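Local structure of sialidase B (Streptococcus pneumoniae serotype 4, 4XJW) at residues A[421-426]-A[437-442]; A[31-36]-A[171-176]. The protein cleaves terminal sialic acid residues from oligosaccharides, glycoproteins and glycolipids by acting on alpha-2,3-, alpha-2,6- and alpha-2,8-glycosidic linkages. The protein carries 1 engineered substitution. All blocks are in the same frame, centred on the assembly; numbering follows the deposited sequence.

Contact 1: A[421-426]-A[437-442]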
loop_
_atom_site.group_PDB
_atom_site.type_symbol
_atom_site.label_atom_id
_atom_site.label_comp_id
_atom_site.label_asym_id
_atom_site.label_seq_id
_atom_site.Cartn_x
_atom_site.Cartn_y
_atom_site.Cartn_z
ATOM N N ILE A 421 9.334 9.125 -16.116
ATOM C CA ILE A 421 9.544 9.571 -14.737
ATOM C C ILE A 421 9.281 11.062 -14.689
ATOM O O ILE A 421 9.745 11.799 -15.558
ATOM C CB ILE A 421 10.977 9.295 -14.239
ATOM C CG1 ILE A 421 11.262 7.797 -14.232
ATOM C CG2 ILE A 421 11.187 9.852 -12.822
ATOM C CD1 ILE A 421 12.672 7.432 -13.752
ATOM N N ALA A 422 8.526 11.506 -13.687
ATOM C CA ALA A 422 8.304 12.939 -13.503
ATOM C C ALA A 422 8.752 13.352 -12.125
ATOM O O ALA A 422 8.871 12.510 -11.241
ATOM C CB ALA A 422 6.860 13.291 -13.702
ATOM N N MET A 423 8.953 14.655 -11.950
ATOM C CA MET A 423 9.337 15.208 -10.659
ATOM C C MET A 423 8.425 16.374 -10.309
ATOM O O MET A 423 7.951 17.083 -11.198
ATOM C CB MET A 423 10.799 15.656 -10.686
ATOM C CG MET A 423 11.069 16.893 -11.487
ATOM S SD MET A 423 12.732 17.533 -11.197
ATOM C CE MET A 423 13.024 17.109 -9.528
ATOM N N THR A 424 8.147 16.542 -9.017
ATOM C CA THR A 424 7.502 17.745 -8.533
ATOM C C THR A 424 8.291 18.217 -7.327
ATOM O O THR A 424 9.087 17.451 -6.760
ATOM C CB THR A 424 6.005 17.525 -8.179
ATOM O OG1 THR A 424 5.447 18.771 -7.737
ATOM C CG2 THR A 424 5.831 16.476 -7.077
ATOM N N THR A 425 8.099 19.479 -6.964
ATOM C CA THR A 425 8.783 20.056 -5.817
ATOM C C THR A 425 7.782 20.748 -4.916
ATOM O O THR A 425 6.694 21.121 -5.344
ATOM C CB THR A 425 9.852 21.088 -6.218
ATOM O OG1 THR A 425 9.218 22.247 -6.771
ATOM C CG2 THR A 425 10.841 20.508 -7.232
ATOM N N SER A 426 8.161 20.918 -3.659
ATOM C CA SER A 426 7.359 21.683 -2.725
ATOM C C SER A 426 8.261 22.685 -2.038
ATOM O O SER A 426 9.360 22.343 -1.600
ATOM C CB SER A 426 6.713 20.789 -1.672
ATOM O OG SER A 426 6.099 21.602 -0.679
ATOM N N LYS A 437 7.081 17.947 -13.790
ATOM C CA LYS A 437 7.856 18.029 -15.025
ATOM C C LYS A 437 8.412 16.655 -15.356
ATOM O O LYS A 437 8.801 15.906 -14.461
ATOM C CB LYS A 437 9.000 19.026 -14.877
ATOM C CG LYS A 437 8.534 20.444 -14.647
ATOM C CD LYS A 437 9.705 21.398 -14.515
ATOM C CE LYS A 437 9.217 22.816 -14.292
ATOM N NZ LYS A 437 10.032 23.793 -15.062
ATOM N N LEU A 438 8.448 16.312 -16.640
ATOM C CA LEU A 438 9.064 15.050 -17.040
ATOM C C LEU A 438 10.587 15.116 -16.949
ATOM O O LEU A 438 11.191 16.118 -17.313
ATOM C CB LEU A 438 8.658 14.671 -18.463
ATOM C CG LEU A 438 7.168 14.384 -18.649
ATOM C CD1 LEU A 438 6.821 14.014 -20.106
ATOM C CD2 LEU A 438 6.677 13.309 -17.690
ATOM N N LEU A 439 11.202 14.048 -16.449
ATOM C CA LEU A 439 12.651 13.927 -16.502
ATOM C C LEU A 439 13.070 13.591 -17.924
ATOM O O LEU A 439 12.302 12.982 -18.669
ATOM C CB LEU A 439 13.159 12.853 -15.530
ATOM C CG LEU A 439 13.109 13.170 -14.026
ATOM C CD1 LEU A 439 14.268 12.518 -13.293
ATOM C CD2 LEU A 439 13.080 14.658 -13.767
ATOM N N PRO A 440 14.296 13.985 -18.312
ATOM C CA PRO A 440 14.783 13.587 -19.636
ATOM C C PRO A 440 14.992 12.077 -19.712
ATOM O O PRO A 440 15.107 11.420 -18.676
ATOM C CB PRO A 440 16.134 14.294 -19.727
ATOM C CG PRO A 440 16.585 14.432 -18.311
ATOM C CD PRO A 440 15.328 14.688 -17.531
ATOM N N PRO A 441 15.043 11.523 -20.931
ATOM C CA PRO A 441 15.414 10.113 -21.077
ATOM C C PRO A 441 16.902 9.936 -20.791
ATOM O O PRO A 441 17.687 10.833 -21.104
ATOM C CB PRO A 441 15.110 9.822 -22.551
ATOM C CG PRO A 441 15.209 11.141 -23.222
ATOM C CD PRO A 441 14.750 12.163 -22.226
ATOM N N PHE A 442 17.278 8.811 -20.191
ATOM C CA PHE A 442 18.668 8.589 -19.809
ATOM C C PHE A 442 19.357 7.478 -20.607
ATOM O O PHE A 442 20.581 7.338 -20.550
ATOM C CB PHE A 442 18.767 8.294 -18.313
ATOM C CG PHE A 442 18.372 9.450 -17.445
ATOM C CD1 PHE A 442 19.299 10.422 -17.099
ATOM C CD2 PHE A 442 17.068 9.574 -16.984
ATOM C CE1 PHE A 442 18.931 11.500 -16.301
ATOM C CE2 PHE A 442 16.693 10.633 -16.184
ATOM C CZ PHE A 442 17.626 11.605 -15.848
HETATM O O HOH W 1 10.320 11.402 -18.411
#
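The flat groups that meet here are backbone peptides, joined by hydrogen bonds: Leu439 N donates to Ile421 O over 2.8 Å. Met423 N does the same to Lys437 O. Above one face of this sheet stand Ala422 and Leu438; on the other are Met423 and Lys437. The pairing forms the outer edge of a four-stranded beta-propeller blade, and the second BNR (Asp-box) repeat, 424-435, starts in the first strand and runs through most of the hairpin's connection. Lys437 N returns a bond to Met423 O at 2.9 Å, completing the hydrogen-bonded pair. Between the bonds, a small side chain at Ala422 is consistent with the close approach of the strands (CA of Ala422 to CA of Leu438, 4.2 Å). Its CB lies 3.3 Å from Lys437 O and also touches Leu438 CD2, with Val307 and Phe436 packed against it. Lys437 lies at the exposed edge, where its long chain can carry the ammonium group away from the strand pair.

Leu439 supplies most of the apolar contact. Its CG packs on Ile421 CG2 at 4.0 Å, the two side chains meeting obliquely, and the neighbouring blade strand 301-308 backs Met423 through Ile302 and Leu304. Leu479, from strand 475-481, touches both Ile421 and Leu439, so branched aliphatic residues fill the seam. A water donates to Ile421 O at 2.9 Å, giving that carbonyl a second partner beside Leu439 N. Met423 crosses Leu439 at about a right angle, with its CG 3.8 Å from Leu439 CD2 and its sulphur resting near the same methyl.

Contact 2: A[31-36]-A[171-176]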
loop_
_atom_site.group_PDB
_atom_site.type_symbol
_atom_site.label_atom_id
_atom_site.label_comp_id
_atom_site.label_asym_id
_atom_site.label_seq_id
_atom_site.Cartn_x
_atom_site.Cartn_y
_atom_site.Cartn_z
ATOM N N SER A 31 -31.757 -8.456 15.521
ATOM C CA SER A 31 -30.515 -7.713 15.357
ATOM C C SER A 31 -29.613 -7.859 16.573
ATOM O O SER A 31 -30.065 -7.733 17.713
ATOM C CB SER A 31 -30.804 -6.240 15.064
ATOM O OG SER A 31 -31.476 -6.100 13.830
ATOM N N GLN A 32 -28.329 -8.102 16.327
ATOM C CA GLN A 32 -27.367 -8.284 17.411
ATOM C C GLN A 32 -26.033 -7.640 17.073
ATOM O O GLN A 32 -25.673 -7.496 15.905
ATOM C CB GLN A 32 -27.147 -9.772 17.716
ATOM C CG GLN A 32 -28.136 -10.389 18.713
ATOM C CD GLN A 32 -29.496 -10.696 18.105
ATOM O OE1 GLN A 32 -29.607 -10.998 16.915
ATOM N NE2 GLN A 32 -30.544 -10.625 18.929
ATOM N N THR A 33 -25.304 -7.255 18.110
ATOM C CA THR A 33 -23.942 -6.781 17.952
ATOM C C THR A 33 -23.079 -7.546 18.928
ATOM O O THR A 33 -23.439 -7.686 20.098
ATOM C CB THR A 33 -23.848 -5.277 18.233
ATOM O OG1 THR A 33 -24.601 -4.580 17.239
ATOM C CG2 THR A 33 -22.406 -4.801 18.188
ATOM N N VAL A 34 -21.950 -8.057 18.442
ATOM C CA VAL A 34 -20.975 -8.728 19.294
ATOM C C VAL A 34 -19.735 -7.843 19.380
ATOM O O VAL A 34 -19.208 -7.413 18.357
ATOM C CB VAL A 34 -20.588 -10.111 18.735
ATOM C CG1 VAL A 34 -19.552 -10.765 19.638
ATOM C CG2 VAL A 34 -21.814 -10.996 18.597
ATOM N N VAL A 35 -19.287 -7.543 20.598
ATOM C CA VAL A 35 -18.027 -6.839 20.785
ATOM C C VAL A 35 -17.067 -7.752 21.525
ATOM O O VAL A 35 -17.392 -8.281 22.593
ATOM C CB VAL A 35 -18.211 -5.527 21.566
ATOM C CG1 VAL A 35 -16.866 -4.871 21.808
ATOM C CG2 VAL A 35 -19.109 -4.577 20.801
ATOM N N MET A 36 -15.894 -7.966 20.941
ATOM C CA MET A 36 -14.939 -8.927 21.480
ATOM C C MET A 36 -13.542 -8.331 21.492
ATOM O O MET A 36 -13.022 -7.943 20.447
ATOM C CB MET A 36 -14.914 -10.191 20.626
ATOM C CG MET A 36 -15.613 -11.379 21.232
ATOM S SD MET A 36 -15.195 -12.892 20.347
ATOM C CE MET A 36 -13.417 -12.777 20.383
ATOM N N SER A 171 -18.977 -8.771 24.834
ATOM C CA SER A 171 -20.290 -8.198 25.119
ATOM C C SER A 171 -21.248 -8.493 23.968
ATOM O O SER A 171 -20.840 -8.508 22.809
ATOM C CB SER A 171 -20.180 -6.685 25.325
ATOM O OG SER A 171 -19.216 -6.365 26.305
ATOM N N LEU A 172 -22.519 -8.719 24.290
ATOM C CA LEU A 172 -23.549 -8.972 23.282
ATOM C C LEU A 172 -24.670 -7.957 23.498
ATOM O O LEU A 172 -25.082 -7.716 24.633
ATOM C CB LEU A 172 -24.091 -10.397 23.435
ATOM C CG LEU A 172 -24.942 -11.171 22.415
ATOM C CD1 LEU A 172 -26.119 -10.375 21.854
ATOM C CD2 LEU A 172 -24.082 -11.743 21.296
ATOM N N PHE A 173 -25.161 -7.369 22.412
ATOM C CA PHE A 173 -26.262 -6.413 22.470
ATOM C C PHE A 173 -27.405 -6.855 21.562
ATOM O O PHE A 173 -27.166 -7.330 20.452
ATOM C CB PHE A 173 -25.796 -5.024 22.033
ATOM C CG PHE A 173 -24.567 -4.542 22.743
ATOM C CD1 PHE A 173 -23.304 -4.939 22.325
ATOM C CD2 PHE A 173 -24.673 -3.697 23.839
ATOM C CE1 PHE A 173 -22.170 -4.493 22.978
ATOM C CE2 PHE A 173 -23.542 -3.250 24.498
ATOM C CZ PHE A 173 -22.289 -3.651 24.069
ATOM N N ASN A 174 -28.645 -6.704 22.028
ATOM C CA ASN A 174 -29.810 -6.979 21.186
ATOM C C ASN A 174 -30.198 -5.772 20.329
ATOM O O ASN A 174 -31.349 -5.327 20.317
ATOM C CB ASN A 174 -30.996 -7.460 22.031
ATOM C CG ASN A 174 -30.830 -8.896 22.511
ATOM O OD1 ASN A 174 -30.312 -9.754 21.789
ATOM N ND2 ASN A 174 -31.296 -9.171 23.726
ATOM N N LYS A 175 -29.213 -5.253 19.606
ATOM C CA LYS A 175 -29.410 -4.143 18.703
ATOM C C LYS A 175 -28.273 -4.170 17.687
ATOM O O LYS A 175 -27.186 -4.669 17.982
ATOM C CB LYS A 175 -29.366 -2.841 19.502
ATOM C CG LYS A 175 -29.612 -1.569 18.704
ATOM C CD LYS A 175 -29.473 -0.343 19.602
ATOM C CE LYS A 175 -29.416 0.937 18.785
ATOM N NZ LYS A 175 -29.074 2.122 19.630
ATOM N N ALA A 176 -28.538 -3.665 16.489
ATOM C CA ALA A 176 -27.473 -3.376 15.530
ATOM C C ALA A 176 -26.998 -1.966 15.814
ATOM O O ALA A 176 -27.680 -0.998 15.458
ATOM C CB ALA A 176 -27.995 -3.482 14.114
HETATM O O HOH W 2 -16.871 -6.607 25.087
#
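Gln32 runs beside the end of strand 166-173, starting with CB against Phe173 O. The next carbon, CG, touches that same oxygen and also lies 3.7 Å from Leu172 CD1, so the aliphatic half of the side chain packs on leucine. A bend at chi2 (77°) then turns CD towards Asn174, and NE2 donates to Asn174 OD1 at 3.0 Å in an almost straight bond (174°). The acceptor lies in the amide plane of Gln32, yet the two amides stand 89° apart. NE2 also bonds Gly29 O, so Gln32 supplies two N-H bonds from one nitrogen. Asn174 both accepts and donates, its OD1 taking a further bond from Ser28 N and its ND2 giving one to Lys26 O.

These strands are antiparallel neighbours in a sheet of the N-terminal, concanavalin-like domain, where strand 32-39 also pairs with strand 102-113. Backbone bonds link Thr33 with Phe173 and Val35 with Ser171. Beyond them Asn174 centres an inverse gamma turn, after which Thr33 OG1 donates to a lone pair of Lys175 O at 2.7 Å. Val34 CG2 meets Leu172 CD2 on one face. On the other, Val35 CG2 approaches the edge of the Phe173 ring, 3.8 Å from CE1.

In the fold
Both contacts pair antiparallel strands, but in different domains: contact 1 belongs to the propeller, which probably holds the catalytic residues, as in related sialidases, contact 2 to the N-terminal lectin-like domain. They share no elements, and their centres lie about 53 Å apart on opposite sides of the chain's centre; both lie away from the active site and the inhibitor pocket. Contact 1 is mostly buried although it includes a blade's edge strand, and it joins residues close in sequence across a hairpin; its side chains, packed against strands 301-308 and 475-481, are mainly aliphatic with one methionine. Contact 2 is partly buried and joins strands far apart in the chain; there side chains add hydrogen bonds, through an amide pair and a threonine hydroxyl.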